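Local structure of tight junction protein ZO-3 (Homo sapiens, 3KFV) at residues E282-A285 against I286-Q290; K187-T190 against V191-A195; T275-T278 against W279-L283. The protein links tight junction membrane proteins such as claudins and occludin to the actin cytoskeleton as a MAGUK scaffold, here represented by its SH3 and guanylate kinase-like domains. All coordinates share one frame; numbering follows the deposited sequence.

Contact 1 (E282-A285 against I286-Q290); sequences ELKA and IIREQ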
loop_
_atom_site.group_PDB
_atom_site.type_symbol
_atom_site.label_atom_id
_atom_site.label_comp_id
_atom_site.label_asym_id
_atom_site.label_seq_id
_atom_site.Cartn_x
_atom_site.Cartn_y
_atom_site.Cartn_z
ATOM N N GLU A 282 -12.774 7.046 -13.857
ATOM C CA GLU A 282 -11.407 7.305 -13.418
ATOM C C GLU A 282 -10.850 6.125 -12.631
ATOM O O GLU A 282 -9.690 5.749 -12.801
ATOM C CB GLU A 282 -11.335 8.598 -12.602
ATOM C CG GLU A 282 -10.965 9.814 -13.450
ATOM C CD GLU A 282 -11.459 11.142 -12.874
ATOM O OE1 GLU A 282 -11.259 11.401 -11.663
ATOM O OE2 GLU A 282 -12.034 11.938 -13.651
ATOM N N LEU A 283 -11.678 5.528 -11.781
ATOM C CA LEU A 283 -11.241 4.362 -11.025
ATOM C C LEU A 283 -10.704 3.305 -11.972
ATOM O O LEU A 283 -9.550 2.905 -11.867
ATOM C CB LEU A 283 -12.379 3.789 -10.179
ATOM C CG LEU A 283 -12.097 2.488 -9.415
ATOM C CD1 LEU A 283 -10.817 2.573 -8.591
ATOM C CD2 LEU A 283 -13.275 2.108 -8.530
ATOM N N LYS A 284 -11.541 2.871 -12.909
ATOM C CA LYS A 284 -11.190 1.773 -13.808
ATOM C C LYS A 284 -9.916 2.055 -14.593
ATOM O O LYS A 284 -9.097 1.165 -14.805
ATOM C CB LYS A 284 -12.350 1.457 -14.753
ATOM C CG LYS A 284 -13.458 0.636 -14.115
ATOM C CD LYS A 284 -14.453 0.145 -15.155
ATOM C CE LYS A 284 -15.236 1.294 -15.763
ATOM N NZ LYS A 284 -16.110 0.845 -16.876
ATOM N N ALA A 285 -9.751 3.305 -15.015
ATOM C CA ALA A 285 -8.567 3.714 -15.761
ATOM C C ALA A 285 -7.322 3.663 -14.870
ATOM O O ALA A 285 -6.241 3.257 -15.306
ATOM C CB ALA A 285 -8.766 5.108 -16.332
ATOM N N ILE A 286 -7.484 4.068 -13.615
ATOM C CA ILE A 286 -6.380 4.082 -12.672
ATOM C C ILE A 286 -5.886 2.677 -12.318
ATOM O O ILE A 286 -4.690 2.465 -12.116
ATOM C CB ILE A 286 -6.749 4.865 -11.402
ATOM C CG1 ILE A 286 -6.715 6.366 -11.693
ATOM C CG2 ILE A 286 -5.820 4.508 -10.250
ATOM C CD1 ILE A 286 -7.178 7.223 -10.546
ATOM N N ILE A 287 -6.794 1.712 -12.248
ATOM C CA ILE A 287 -6.392 0.342 -11.963
ATOM C C ILE A 287 -5.583 -0.251 -13.122
ATOM O O ILE A 287 -4.524 -0.838 -12.918
ATOM C CB ILE A 287 -7.605 -0.552 -11.683
ATOM C CG1 ILE A 287 -8.354 -0.063 -10.446
ATOM C CG2 ILE A 287 -7.173 -1.998 -11.510
ATOM C CD1 ILE A 287 -9.635 -0.841 -10.160
ATOM N N ARG A 288 -6.083 -0.090 -14.344
ATOM C CA ARG A 288 -5.399 -0.622 -15.519
ATOM C C ARG A 288 -4.065 0.069 -15.781
ATOM O O ARG A 288 -3.165 -0.515 -16.380
ATOM C CB ARG A 288 -6.280 -0.509 -16.762
ATOM C CG ARG A 288 -7.479 -1.413 -16.752
ATOM C CD ARG A 288 -8.207 -1.338 -18.079
ATOM N NE ARG A 288 -9.534 -1.937 -17.999
ATOM C CZ ARG A 288 -10.665 -1.241 -17.935
ATOM N NH1 ARG A 288 -10.640 0.089 -17.955
ATOM N NH2 ARG A 288 -11.823 -1.882 -17.862
ATOM N N GLU A 289 -3.943 1.316 -15.347
ATOM C CA GLU A 289 -2.710 2.061 -15.551
ATOM C C GLU A 289 -1.648 1.611 -14.569
ATOM O O GLU A 289 -0.589 1.123 -14.957
ATOM C CB GLU A 289 -2.955 3.549 -15.364
ATOM C CG GLU A 289 -1.722 4.399 -15.530
ATOM C CD GLU A 289 -1.939 5.806 -15.006
ATOM O OE1 GLU A 289 -2.014 5.975 -13.760
ATOM O OE2 GLU A 289 -2.047 6.742 -15.838
ATOM N N GLN A 290 -1.945 1.776 -13.286
ATOM C CA GLN A 290 -0.986 1.463 -12.236
ATOM C C GLN A 290 -0.601 -0.008 -12.235
ATOM O O GLN A 290 0.398 -0.386 -11.636
ATOM C CB GLN A 290 -1.507 1.918 -10.868
ATOM C CG GLN A 290 -1.725 3.421 -10.804
ATOM C CD GLN A 290 -1.787 3.954 -9.390
ATOM O OE1 GLN A 290 -1.650 3.203 -8.423
ATOM N NE2 GLN A 290 -1.995 5.261 -9.257
#

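Contact 2 (K187-T190 against V191-A195); sequences KLDT and VRVIA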
loop_
_atom_site.group_PDB
_atom_site.type_symbol
_atom_site.label_atom_id
_atom_site.label_comp_id
_atom_site.label_asym_id
_atom_site.label_seq_id
_atom_site.Cartn_x
_atom_site.Cartn_y
_atom_site.Cartn_z
ATOM N N LYS A 187 -6.787 -12.873 5.387
ATOM C CA LYS A 187 -5.644 -13.766 5.224
ATOM C C LYS A 187 -4.988 -13.579 3.873
ATOM O O LYS A 187 -5.664 -13.472 2.852
ATOM C CB LYS A 187 -6.070 -15.222 5.398
ATOM C CG LYS A 187 -6.382 -15.575 6.836
ATOM C CD LYS A 187 -7.395 -16.694 6.932
ATOM C CE LYS A 187 -8.069 -16.672 8.297
ATOM N NZ LYS A 187 -7.062 -16.488 9.387
ATOM N N LEU A 188 -3.663 -13.538 3.880
ATOM C CA LEU A 188 -2.880 -13.453 2.654
ATOM C C LEU A 188 -3.252 -14.534 1.622
ATOM O O LEU A 188 -3.358 -14.245 0.430
ATOM C CB LEU A 188 -1.397 -13.539 2.991
ATOM C CG LEU A 188 -0.430 -13.414 1.823
ATOM C CD1 LEU A 188 -0.573 -12.041 1.185
ATOM C CD2 LEU A 188 0.994 -13.660 2.297
ATOM N N ASP A 189 -3.453 -15.772 2.072
ATOM C CA ASP A 189 -3.778 -16.857 1.150
ATOM C C ASP A 189 -5.021 -16.541 0.344
ATOM O O ASP A 189 -5.144 -16.953 -0.813
ATOM C CB ASP A 189 -3.983 -18.186 1.874
ATOM C CG ASP A 189 -3.886 -19.382 0.929
ATOM O OD1 ASP A 189 -2.893 -19.444 0.158
ATOM O OD2 ASP A 189 -4.797 -20.251 0.949
ATOM N N THR A 190 -5.953 -15.822 0.959
ATOM C CA THR A 190 -7.174 -15.457 0.261
ATOM C C THR A 190 -6.812 -14.656 -0.976
ATOM O O THR A 190 -7.306 -14.936 -2.074
ATOM C CB THR A 190 -8.123 -14.644 1.141
ATOM O OG1 THR A 190 -8.638 -15.486 2.175
ATOM C CG2 THR A 190 -9.284 -14.129 0.320
ATOM N N VAL A 191 -5.933 -13.672 -0.788
ATOM C CA VAL A 191 -5.494 -12.799 -1.871
ATOM C C VAL A 191 -4.692 -13.584 -2.903
ATOM O O VAL A 191 -4.922 -13.456 -4.104
ATOM C CB VAL A 191 -4.648 -11.627 -1.339
ATOM C CG1 VAL A 191 -4.293 -10.670 -2.467
ATOM C CG2 VAL A 191 -5.400 -10.897 -0.237
ATOM N N ARG A 192 -3.762 -14.407 -2.427
ATOM C CA ARG A 192 -2.959 -15.252 -3.308
ATOM C C ARG A 192 -3.821 -16.133 -4.223
ATOM O O ARG A 192 -3.560 -16.248 -5.418
ATOM C CB ARG A 192 -2.022 -16.139 -2.490
ATOM C CG ARG A 192 -0.813 -16.637 -3.264
ATOM C CD ARG A 192 -0.202 -17.865 -2.621
ATOM N NE ARG A 192 -0.478 -17.939 -1.190
ATOM C CZ ARG A 192 0.305 -17.435 -0.238
ATOM N NH1 ARG A 192 1.429 -16.803 -0.554
ATOM N NH2 ARG A 192 -0.038 -17.567 1.037
ATOM N N VAL A 193 -4.835 -16.772 -3.655
ATOM C CA VAL A 193 -5.691 -17.658 -4.435
ATOM C C VAL A 193 -6.370 -16.901 -5.581
ATOM O O VAL A 193 -6.476 -17.427 -6.694
ATOM C CB VAL A 193 -6.727 -18.394 -3.542
ATOM C CG1 VAL A 193 -7.982 -18.731 -4.319
ATOM C CG2 VAL A 193 -6.114 -19.648 -2.956
ATOM N N ILE A 194 -6.798 -15.665 -5.314
ATOM C CA ILE A 194 -7.478 -14.843 -6.318
ATOM C C ILE A 194 -6.527 -14.349 -7.407
ATOM O O ILE A 194 -6.888 -14.301 -8.583
ATOM C CB ILE A 194 -8.166 -13.623 -5.679
ATOM C CG1 ILE A 194 -9.434 -14.051 -4.939
ATOM C CG2 ILE A 194 -8.493 -12.582 -6.733
ATOM C CD1 ILE A 194 -9.938 -13.017 -3.948
ATOM N N ALA A 195 -5.311 -13.978 -7.019
ATOM C CA ALA A 195 -4.314 -13.555 -7.993
ATOM C C ALA A 195 -3.880 -14.717 -8.898
ATOM O O ALA A 195 -3.407 -14.504 -10.016
ATOM C CB ALA A 195 -3.113 -12.938 -7.294
#

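Contact 3 (T275-T278 against W279-L283); sequences TSDT and WYQEL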
loop_
_atom_site.group_PDB
_atom_site.type_symbol
_atom_site.label_atom_id
_atom_site.label_comp_id
_atom_site.label_asym_id
_atom_site.label_seq_id
_atom_site.Cartn_x
_atom_site.Cartn_y
_atom_site.Cartn_z
ATOM N N THR A 275 -23.188 12.493 -8.736
ATOM C CA THR A 275 -23.833 11.185 -8.789
ATOM C C THR A 275 -23.635 10.520 -10.147
ATOM O O THR A 275 -24.302 9.530 -10.470
ATOM C CB THR A 275 -25.349 11.287 -8.486
ATOM O OG1 THR A 275 -25.956 12.257 -9.354
ATOM C CG2 THR A 275 -25.584 11.697 -7.037
ATOM N N SER A 276 -22.721 11.067 -10.943
ATOM C CA SER A 276 -22.429 10.502 -12.257
ATOM C C SER A 276 -21.320 9.456 -12.185
ATOM O O SER A 276 -20.618 9.342 -11.173
ATOM C CB SER A 276 -22.047 11.601 -13.246
ATOM O OG SER A 276 -20.869 12.264 -12.823
ATOM N N ASP A 277 -21.162 8.708 -13.276
ATOM C CA ASP A 277 -20.225 7.587 -13.339
ATOM C C ASP A 277 -18.758 8.015 -13.439
ATOM O O ASP A 277 -17.883 7.189 -13.677
ATOM C CB ASP A 277 -20.568 6.681 -14.527
ATOM C CG ASP A 277 -20.113 7.260 -15.871
ATOM O OD1 ASP A 277 -19.835 8.475 -15.963
ATOM O OD2 ASP A 277 -20.038 6.488 -16.848
ATOM N N THR A 278 -18.488 9.299 -13.254
ATOM C CA THR A 278 -17.145 9.811 -13.489
ATOM C C THR A 278 -16.085 9.185 -12.570
ATOM O O THR A 278 -15.075 8.670 -13.054
ATOM C CB THR A 278 -17.113 11.361 -13.456
ATOM O OG1 THR A 278 -17.714 11.866 -14.657
ATOM C CG2 THR A 278 -15.688 11.877 -13.370
ATOM N N TRP A 279 -16.314 9.208 -11.259
ATOM C CA TRP A 279 -15.341 8.640 -10.318
ATOM C C TRP A 279 -15.089 7.162 -10.589
ATOM O O TRP A 279 -13.982 6.666 -10.392
ATOM C CB TRP A 279 -15.788 8.832 -8.868
ATOM C CG TRP A 279 -17.038 8.081 -8.494
ATOM C CD1 TRP A 279 -18.311 8.571 -8.473
ATOM C CD2 TRP A 279 -17.130 6.711 -8.076
ATOM N NE1 TRP A 279 -19.190 7.594 -8.070
ATOM C CE2 TRP A 279 -18.491 6.443 -7.818
ATOM C CE3 TRP A 279 -16.196 5.685 -7.895
ATOM C CZ2 TRP A 279 -18.941 5.191 -7.388
ATOM C CZ3 TRP A 279 -16.646 4.439 -7.467
ATOM C CH2 TRP A 279 -18.006 4.206 -7.220
ATOM N N TYR A 280 -16.130 6.468 -11.037
ATOM C CA TYR A 280 -16.035 5.057 -11.366
ATOM C C TYR A 280 -15.209 4.855 -12.633
ATOM O O TYR A 280 -14.449 3.893 -12.739
ATOM C CB TYR A 280 -17.431 4.465 -11.548
ATOM C CG TYR A 280 -17.423 2.981 -11.814
ATOM C CD1 TYR A 280 -17.124 2.080 -10.800
ATOM C CD2 TYR A 280 -17.711 2.477 -13.079
ATOM C CE1 TYR A 280 -17.111 0.721 -11.036
ATOM C CE2 TYR A 280 -17.698 1.121 -13.325
ATOM C CZ TYR A 280 -17.399 0.247 -12.300
ATOM O OH TYR A 280 -17.380 -1.111 -12.533
ATOM N N GLN A 281 -15.370 5.766 -13.591
ATOM C CA GLN A 281 -14.584 5.744 -14.823
ATOM C C GLN A 281 -13.097 5.942 -14.527
ATOM O O GLN A 281 -12.260 5.111 -14.899
ATOM C CB GLN A 281 -15.072 6.821 -15.795
ATOM C CG GLN A 281 -16.478 6.585 -16.344
ATOM C CD GLN A 281 -16.572 5.350 -17.225
ATOM O OE1 GLN A 281 -17.225 4.367 -16.869
ATOM N NE2 GLN A 281 -15.915 5.393 -18.378
ATOM N N GLU A 282 -12.774 7.046 -13.857
ATOM C CA GLU A 282 -11.407 7.305 -13.418
ATOM C C GLU A 282 -10.850 6.125 -12.631
ATOM O O GLU A 282 -9.690 5.749 -12.801
ATOM C CB GLU A 282 -11.335 8.598 -12.602
ATOM C CG GLU A 282 -10.965 9.814 -13.450
ATOM C CD GLU A 282 -11.459 11.142 -12.874
ATOM O OE1 GLU A 282 -11.259 11.401 -11.663
ATOM O OE2 GLU A 282 -12.034 11.938 -13.651
ATOM N N LEU A 283 -11.678 5.528 -11.781
ATOM C CA LEU A 283 -11.241 4.362 -11.025
ATOM C C LEU A 283 -10.704 3.305 -11.972
ATOM O O LEU A 283 -9.550 2.905 -11.867
ATOM C CB LEU A 283 -12.379 3.789 -10.179
ATOM C CG LEU A 283 -12.097 2.488 -9.415
ATOM C CD1 LEU A 283 -10.817 2.573 -8.591
ATOM C CD2 LEU A 283 -13.275 2.108 -8.530
#

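Contact 1 (E282-A285 against I286-Q290)
Leu283 and Ile287, one turn apart on a helix, meet through torsions that send their ends toward each other: chi2 of Leu283 (51°) swings CD1 forward along the helix, while CG1 of Ile287 lies opposite its carbonyl carbon (chi1 -62°) and reaches back. Methyl then meets methyl, Leu283 CD1 lying 3.9 Å from Ile287 CD1. Behind this apolar pair the main chain is stapled in the i to i+4 pattern. Ile287 N binds Leu283 O at 3.0 Å, and Ile286 N binds Glu282 O at 2.9 Å. CG1 of Ile286 lies beside that same Glu282 carbonyl oxygen.

On a more open side of the helix, Arg288 N donates to Lys284 O, and the Arg288 chain, extended as far as NE, has NH1 3.9 Å from Lys284 CB. The two cationic ends stay apart, Lys284 NZ being 5.2 Å from Arg288 NH2; the lysine is instead paired with Glu165 of helix 155-165 in a salt bridge, which probably offsets the like charge nearby. Ala285 O accepts from Glu289 N, and the Glu289 carboxylate forms a salt bridge with Arg293.

Leu283 also packs on Val223 and Phe225, Ile287 on Leu162, and Ile286 on Ala268 and Ile270. Such an amphipathic helix laid against a parallel sheet is characteristic of the alpha/beta core of guanylate kinase-like domains.

Contact 2 (K187-T190 against V191-A195)
Asp189 and Arg192 supply the ionic part of this helical turn, a salt bridge between residues three apart. Asp189 OD1 receives the N-H of Arg192 NE at 3.1 Å in a nearly straight bond of 167°. The oxygen uses its anti lone pair and sits at the guanidinium edge, almost exactly in its plane, although the carboxylate and guanidinium planes are turned 43° against each other. A bend in the arginine chain at chi3 (-26°) folds the group back toward the start of the helix, so that NE rather than the far end of the side chain makes the bond. Arg192 NH2 passes 3.5 Å from the same Asp189 OD1 and 4.2 Å from Leu188 CD2.

Backbone hydrogen bonds form the second class. Arg192 N donates to Leu188 O at 2.9 Å and Val193 N to Asp189 O at the same length, whereas the bond from Ile194 N to Thr190 O is weak at 3.4 Å.

Apolar contacts are made chiefly with residues outside the turn. Val191 faces inward onto Ala201 and Leu203 of strand 200-203, and Ile194 touches Ala201 as well, while Leu188 and Arg192 both touch Tyr218.

The chemistry thus divides helix 188-196 between a hydrophobic side against the sheet and an exposed ionic side. On the latter, one N-H lying in the guanidinium plane fixes the aspartate against the arginine, and their opposite charges probably offset each other in part.

Contact 3 (T275-T278 against W279-L283)
Asp277 and Gln281 form the first shell at the start of the helix, their side chains crossing with carboxylate and amide planes only 18° apart. The touch is made chiefly by the aliphatic part of the glutamine: Gln281 CG lies 3.6 Å from Asp277 OD2. The chain of Gln281 is bent at chi2 (-66°), which turns its amide beside the carboxylate. As modelled, two oxygens face each other there, Gln281 OE1 being 3.5 Å from Asp277 OD2; they make no hydrogen bond, and at this resolution the flip of the amide is uncertain. One residue on, Thr278 and Glu282 lie side by side and point the same way, with Thr278 CG2 3.7 Å from Glu282 OE2.

What positions these pairs is the opening turn of main chain. Gln281 N binds Asp277 O at 2.9 Å, and Glu282 N binds Thr278 O at the same length in a straighter bond. Asp277 occupies the N-cap position, but its side chain makes no capping bond.

Further out, the buried Trp279 forms the next layer. Its CG sits between its own N and carbonyl carbon (chi1 66°), which carries the indole back beside the incoming loop, where CD1 is 3.6 Å from Ser276 O. Tyr280 CB rests 4.0 Å above one ring face, offset toward the rim. The indole meets Phe225 edge-to-face and packs on Leu272, Leu236 and Leu240, whereas Tyr280 OH is hydrogen-bonded to Glu165.

A buried tryptophan at the first turn thus anchors a helix that follows the edge strand 268-272 and packs back on the parallel sheet, as in the alpha/beta fold of guanylate kinase-like domains.

Contacts 1 and 3 are successive parts of one element, helix 278-290: contact 3 describes how it starts and contact 1 how it continues, with Glu282 and Leu283 shared and centres 11 Å apart. Their common neighbours, Phe225, Ile270 and Glu165, show the same strands and helix 155-165 serving both. Contact 2 lies earlier in the chain on helix 188-196 and touches neither; its nearest atoms are about 12 Å from contact 1 and about 15 Å from contact 3, centre distances being 21 and 28 Å. All three belong to the guanylate kinase-like region and meet its five-stranded parallel sheet, contact 2 at strand 200-203, contacts 1 and 3 at strands 221-227 and 268-272.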